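Local coordinates for sortase family protein (Clostridium perfringens, PDB 4D70), which is a class D sortase, a cysteine transpeptidase that probably cleaves sorting signals of secreted proteins and joins these proteins to the cell envelope, at residues 53-56 with 57-61; 118-121 with 122-125. All coordinates share one frame; numbering follows the deposited sequence.

Contact 1: residues 53-56 with 57-61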
loop_
_atom_site.group_PDB
_atom_site.type_symbol
_atom_site.label_atom_id
_atom_site.label_comp_id
_atom_site.label_asym_id
_atom_site.label_seq_id
_atom_site.Cartn_x
_atom_site.Cartn_y
_atom_site.Cartn_z
ATOM N N GLU A 53 4.234 -13.577 11.120
ATOM C CA GLU A 53 3.087 -14.117 11.852
ATOM C C GLU A 53 3.013 -13.111 12.980
ATOM O O GLU A 53 3.963 -12.367 13.136
ATOM C CB GLU A 53 3.354 -15.525 12.345
ATOM C CG GLU A 53 4.730 -15.684 12.967
ATOM C CD GLU A 53 5.168 -17.121 13.102
ATOM O OE1 GLU A 53 5.259 -17.830 12.078
ATOM O OE2 GLU A 53 5.432 -17.551 14.244
ATOM N N GLU A 54 1.929 -13.011 13.735
ATOM C CA GLU A 54 1.850 -11.970 14.803
ATOM C C GLU A 54 1.450 -10.557 14.351
ATOM O O GLU A 54 1.118 -9.705 15.185
ATOM C CB GLU A 54 3.177 -11.849 15.584
ATOM C CG GLU A 54 3.112 -12.388 17.010
ATOM C CD GLU A 54 4.475 -12.436 17.692
ATOM O OE1 GLU A 54 5.274 -13.349 17.378
ATOM O OE2 GLU A 54 4.748 -11.576 18.554
ATOM N N ILE A 55 1.438 -10.293 13.046
ATOM C CA ILE A 55 1.096 -8.943 12.579
ATOM C C ILE A 55 -0.294 -8.555 13.046
ATOM O O ILE A 55 -1.208 -9.333 12.931
ATOM C CB ILE A 55 0.994 -8.827 11.039
ATOM C CG1 ILE A 55 2.330 -9.053 10.335
ATOM C CG2 ILE A 55 0.519 -7.429 10.695
ATOM C CD1 ILE A 55 2.191 -9.446 8.867
ATOM N N LYS A 56 -0.459 -7.336 13.542
ATOM C CA LYS A 56 -1.777 -6.812 13.909
ATOM C C LYS A 56 -2.151 -5.512 13.160
ATOM O O LYS A 56 -1.274 -4.749 12.726
ATOM C CB LYS A 56 -1.779 -6.557 15.420
ATOM C CG LYS A 56 -2.241 -7.770 16.200
ATOM C CD LYS A 56 -1.354 -8.021 17.405
ATOM C CE LYS A 56 -1.975 -9.111 18.266
ATOM N NZ LYS A 56 -1.592 -9.006 19.695
ATOM N N ASN A 57 -3.449 -5.244 13.074
ATOM C CA ASN A 57 -3.917 -4.061 12.414
ATOM C C ASN A 57 -3.193 -2.873 12.995
ATOM O O ASN A 57 -3.109 -2.744 14.210
ATOM C CB ASN A 57 -5.423 -3.866 12.572
ATOM C CG ASN A 57 -6.254 -4.639 11.574
ATOM O OD1 ASN A 57 -5.786 -5.521 10.857
ATOM N ND2 ASN A 57 -7.518 -4.260 11.491
ATOM N N GLY A 58 -2.637 -2.021 12.141
ATOM C CA GLY A 58 -1.894 -0.849 12.578
ATOM C C GLY A 58 -0.398 -1.037 12.645
ATOM O O GLY A 58 0.315 -0.062 12.655
ATOM N N ASP A 59 0.090 -2.276 12.668
ATOM C CA ASP A 59 1.527 -2.518 12.530
ATOM C C ASP A 59 2.054 -2.190 11.103
ATOM O O ASP A 59 1.409 -2.551 10.109
ATOM C CB ASP A 59 1.857 -3.993 12.736
ATOM C CG ASP A 59 1.654 -4.478 14.181
ATOM O OD1 ASP A 59 1.324 -3.682 15.079
ATOM O OD2 ASP A 59 1.812 -5.689 14.375
ATOM N N GLY A 60 3.249 -1.593 11.022
ATOM C CA GLY A 60 3.975 -1.421 9.781
ATOM C C GLY A 60 4.286 -2.742 9.137
ATOM O O GLY A 60 4.695 -3.684 9.826
ATOM N N ILE A 61 4.058 -2.849 7.813
ATOM C CA ILE A 61 4.418 -4.080 7.111
ATOM C C ILE A 61 5.377 -3.898 5.942
ATOM O O ILE A 61 5.918 -4.861 5.464
ATOM C CB ILE A 61 3.144 -4.813 6.612
ATOM C CG1 ILE A 61 2.420 -3.963 5.573
ATOM C CG2 ILE A 61 2.227 -5.162 7.781
ATOM C CD1 ILE A 61 1.422 -4.742 4.810
#
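Asp59 turns its side chain back over the residues that lead into the turn, and its carboxylate receives the backbone N-H of Lys56. The bond from Lys56 N to Asp59 OD2 is 2.9 Å long and nearly straight (166°), but the donor comes in from above the carboxylate plane rather than within it. Asp59 CG lies anti to its own carbonyl carbon (chi1 -69°), which swings the acid across the mouth of the turn and lays OD2 beside Lys56 CB, 3.8 Å away. A second bond runs the opposite way, from Asp59 N to Lys56 O at 2.8 Å, so that the backbone N and O of Lys56 are gripped by the side chain and the main chain of one residue. This second bond closes a type II beta turn from Lys56 to Asp59, and the carboxylate adds a clasp across it. Gly58 takes the third position, where the positive phi (96°) would press a beta carbon against the preceding carbonyl oxygen. The turn links helix 45-52 to strand 60-66, the first strand of the sortase beta-barrel. Beyond Asp59, Ile55 and Ile61 meet by their CG2 methyls, 4.1 Å apart, with the two side chains crossing at about a right angle. Ile55 CG2 stands anti to the backbone N, and the same methyl lies 4.2 Å from Asp59 CB. Met96 touches both isoleucines and Ile75 packs on Ile61, while Glu77 flanks the pair and bonds through its backbone with that of Asp59.

Contact 2: residues 118-121 with 122-125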
loop_
_atom_site.group_PDB
_atom_site.type_symbol
_atom_site.label_atom_id
_atom_site.label_comp_id
_atom_site.label_asym_id
_atom_site.label_seq_id
_atom_site.Cartn_x
_atom_site.Cartn_y
_atom_site.Cartn_z
ATOM N N ARG A 118 -2.024 13.150 -2.049
ATOM C CA ARG A 118 -2.639 14.313 -2.662
ATOM C C ARG A 118 -2.235 14.445 -4.127
ATOM O O ARG A 118 -3.029 14.902 -4.913
ATOM C CB ARG A 118 -2.325 15.611 -1.911
ATOM C CG ARG A 118 -0.872 16.057 -1.949
ATOM C CD ARG A 118 -0.578 17.073 -0.837
ATOM N NE ARG A 118 0.840 17.456 -0.734
ATOM C CZ ARG A 118 1.443 18.438 -1.431
ATOM N NH1 ARG A 118 0.783 19.177 -2.335
ATOM N NH2 ARG A 118 2.739 18.683 -1.223
ATOM N N ASN A 119 -1.004 14.061 -4.481
ATOM C CA ASN A 119 -0.544 14.133 -5.874
ATOM C C ASN A 119 -0.547 12.826 -6.678
ATOM O O ASN A 119 0.155 12.678 -7.712
ATOM C CB ASN A 119 0.847 14.703 -5.880
ATOM C CG ASN A 119 0.833 16.176 -5.509
ATOM O OD1 ASN A 119 -0.018 16.923 -5.972
ATOM N ND2 ASN A 119 1.749 16.584 -4.662
ATOM N N ILE A 120 -1.351 11.892 -6.253
ATOM C CA ILE A 120 -1.362 10.611 -6.951
ATOM C C ILE A 120 -1.780 10.720 -8.441
ATOM O O ILE A 120 -1.372 9.892 -9.284
ATOM C CB ILE A 120 -2.194 9.569 -6.178
ATOM C CG1 ILE A 120 -1.820 8.177 -6.665
ATOM C CG2 ILE A 120 -3.707 9.805 -6.291
ATOM C CD1 ILE A 120 -2.250 7.092 -5.759
ATOM N N ASP A 121 -2.566 11.739 -8.777
ATOM C CA ASP A 121 -3.004 11.956 -10.175
ATOM C C ASP A 121 -1.811 12.270 -11.129
ATOM O O ASP A 121 -1.959 12.236 -12.353
ATOM C CB ASP A 121 -3.984 13.105 -10.209
ATOM C CG ASP A 121 -3.380 14.335 -9.513
ATOM O OD1 ASP A 121 -3.351 14.407 -8.264
ATOM O OD2 ASP A 121 -2.780 15.137 -10.198
ATOM N N LYS A 122 -0.640 12.590 -10.585
ATOM C CA LYS A 122 0.517 12.784 -11.418
ATOM C C LYS A 122 1.190 11.494 -11.845
ATOM O O LYS A 122 1.974 11.510 -12.738
ATOM C CB LYS A 122 1.525 13.678 -10.706
ATOM C CG LYS A 122 0.861 14.985 -10.226
ATOM C CD LYS A 122 1.682 16.169 -10.685
ATOM C CE LYS A 122 1.492 17.390 -9.804
ATOM N NZ LYS A 122 2.658 17.461 -8.891
ATOM N N LEU A 123 0.879 10.382 -11.199
ATOM C CA LEU A 123 1.479 9.147 -11.603
ATOM C C LEU A 123 0.981 8.725 -12.986
ATOM O O LEU A 123 -0.161 8.917 -13.307
ATOM C CB LEU A 123 1.195 8.025 -10.580
ATOM C CG LEU A 123 1.858 8.233 -9.227
ATOM C CD1 LEU A 123 1.537 7.089 -8.313
ATOM C CD2 LEU A 123 3.362 8.417 -9.396
ATOM N N GLN A 124 1.840 8.079 -13.762
ATOM C CA GLN A 124 1.526 7.643 -15.056
ATOM C C GLN A 124 1.881 6.233 -15.240
ATOM O O GLN A 124 2.699 5.723 -14.504
ATOM C CB GLN A 124 2.318 8.446 -16.134
ATOM C CG GLN A 124 1.979 9.953 -16.107
ATOM C CD GLN A 124 2.919 10.661 -17.089
ATOM O OE1 GLN A 124 4.093 10.838 -16.821
ATOM N NE2 GLN A 124 2.415 10.938 -18.268
ATOM N N VAL A 125 1.337 5.640 -16.300
ATOM C CA VAL A 125 1.708 4.283 -16.679
ATOM C C VAL A 125 3.237 4.257 -16.907
ATOM O O VAL A 125 3.802 5.178 -17.537
ATOM C CB VAL A 125 1.004 3.921 -17.996
ATOM C CG1 VAL A 125 1.693 2.722 -18.666
ATOM C CG2 VAL A 125 -0.486 3.669 -17.738
HETATM O O HOH W 1 -2.367 8.541 -11.513
#
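Ile120 O is held by two donors: the backbone N of Leu123 at 3.0 Å and a water at 2.8 Å. That water also donates to Leu123 O at 2.9 Å, bridging the two carbonyls. One residue earlier, Lys122 N binds Asn119 O at 3.0 Å. Both backbone hydrogen bonds run from residue i+3 to residue i, as in a 3-10 turn. The side chains part on the two flanks of this turn. On the buried flank Ile120 and Leu123 cross obliquely, Ile120 CG1 reaching Leu123 CD1 at 3.9 Å. On the outer flank Lys122 runs alongside Asn119 in the same direction, its NZ 4.0 Å from Asn119 OD1, too long for a hydrogen bond. A bend at chi2 (-129°) helps lay the lysine chain there, and Lys122 CG also packs 3.6 Å from Asp121 OD2. The turn lies in the connection between strands 112-113 and 128-132; Ile120 rests on Ile167 and Thr169 of strand 163-171, and Leu123 on the loop residues Lys68 and Ile69 between strands 60-66 and 71-77.

Overall arrangement
From the N terminus, the chain leaves helix 45-52 and reaches contact 1, whose turn closes the short link to the point where strand 60-66 begins; Gly58 and Asp59 already pair with Glu77 of strand 71-77. The loop joining these two strands carries Lys68 and Ile69, which contact 2 later packs against. After strand 112-113, contact 2 closes its own tight turn before strand 128-132, which pairs antiparallel with strand 60-66. The two contacts follow in series, neither nested nor crossed. They lie on opposite sides of the chain's centre, with centres 28 Å apart and nearest atoms about 16 Å apart.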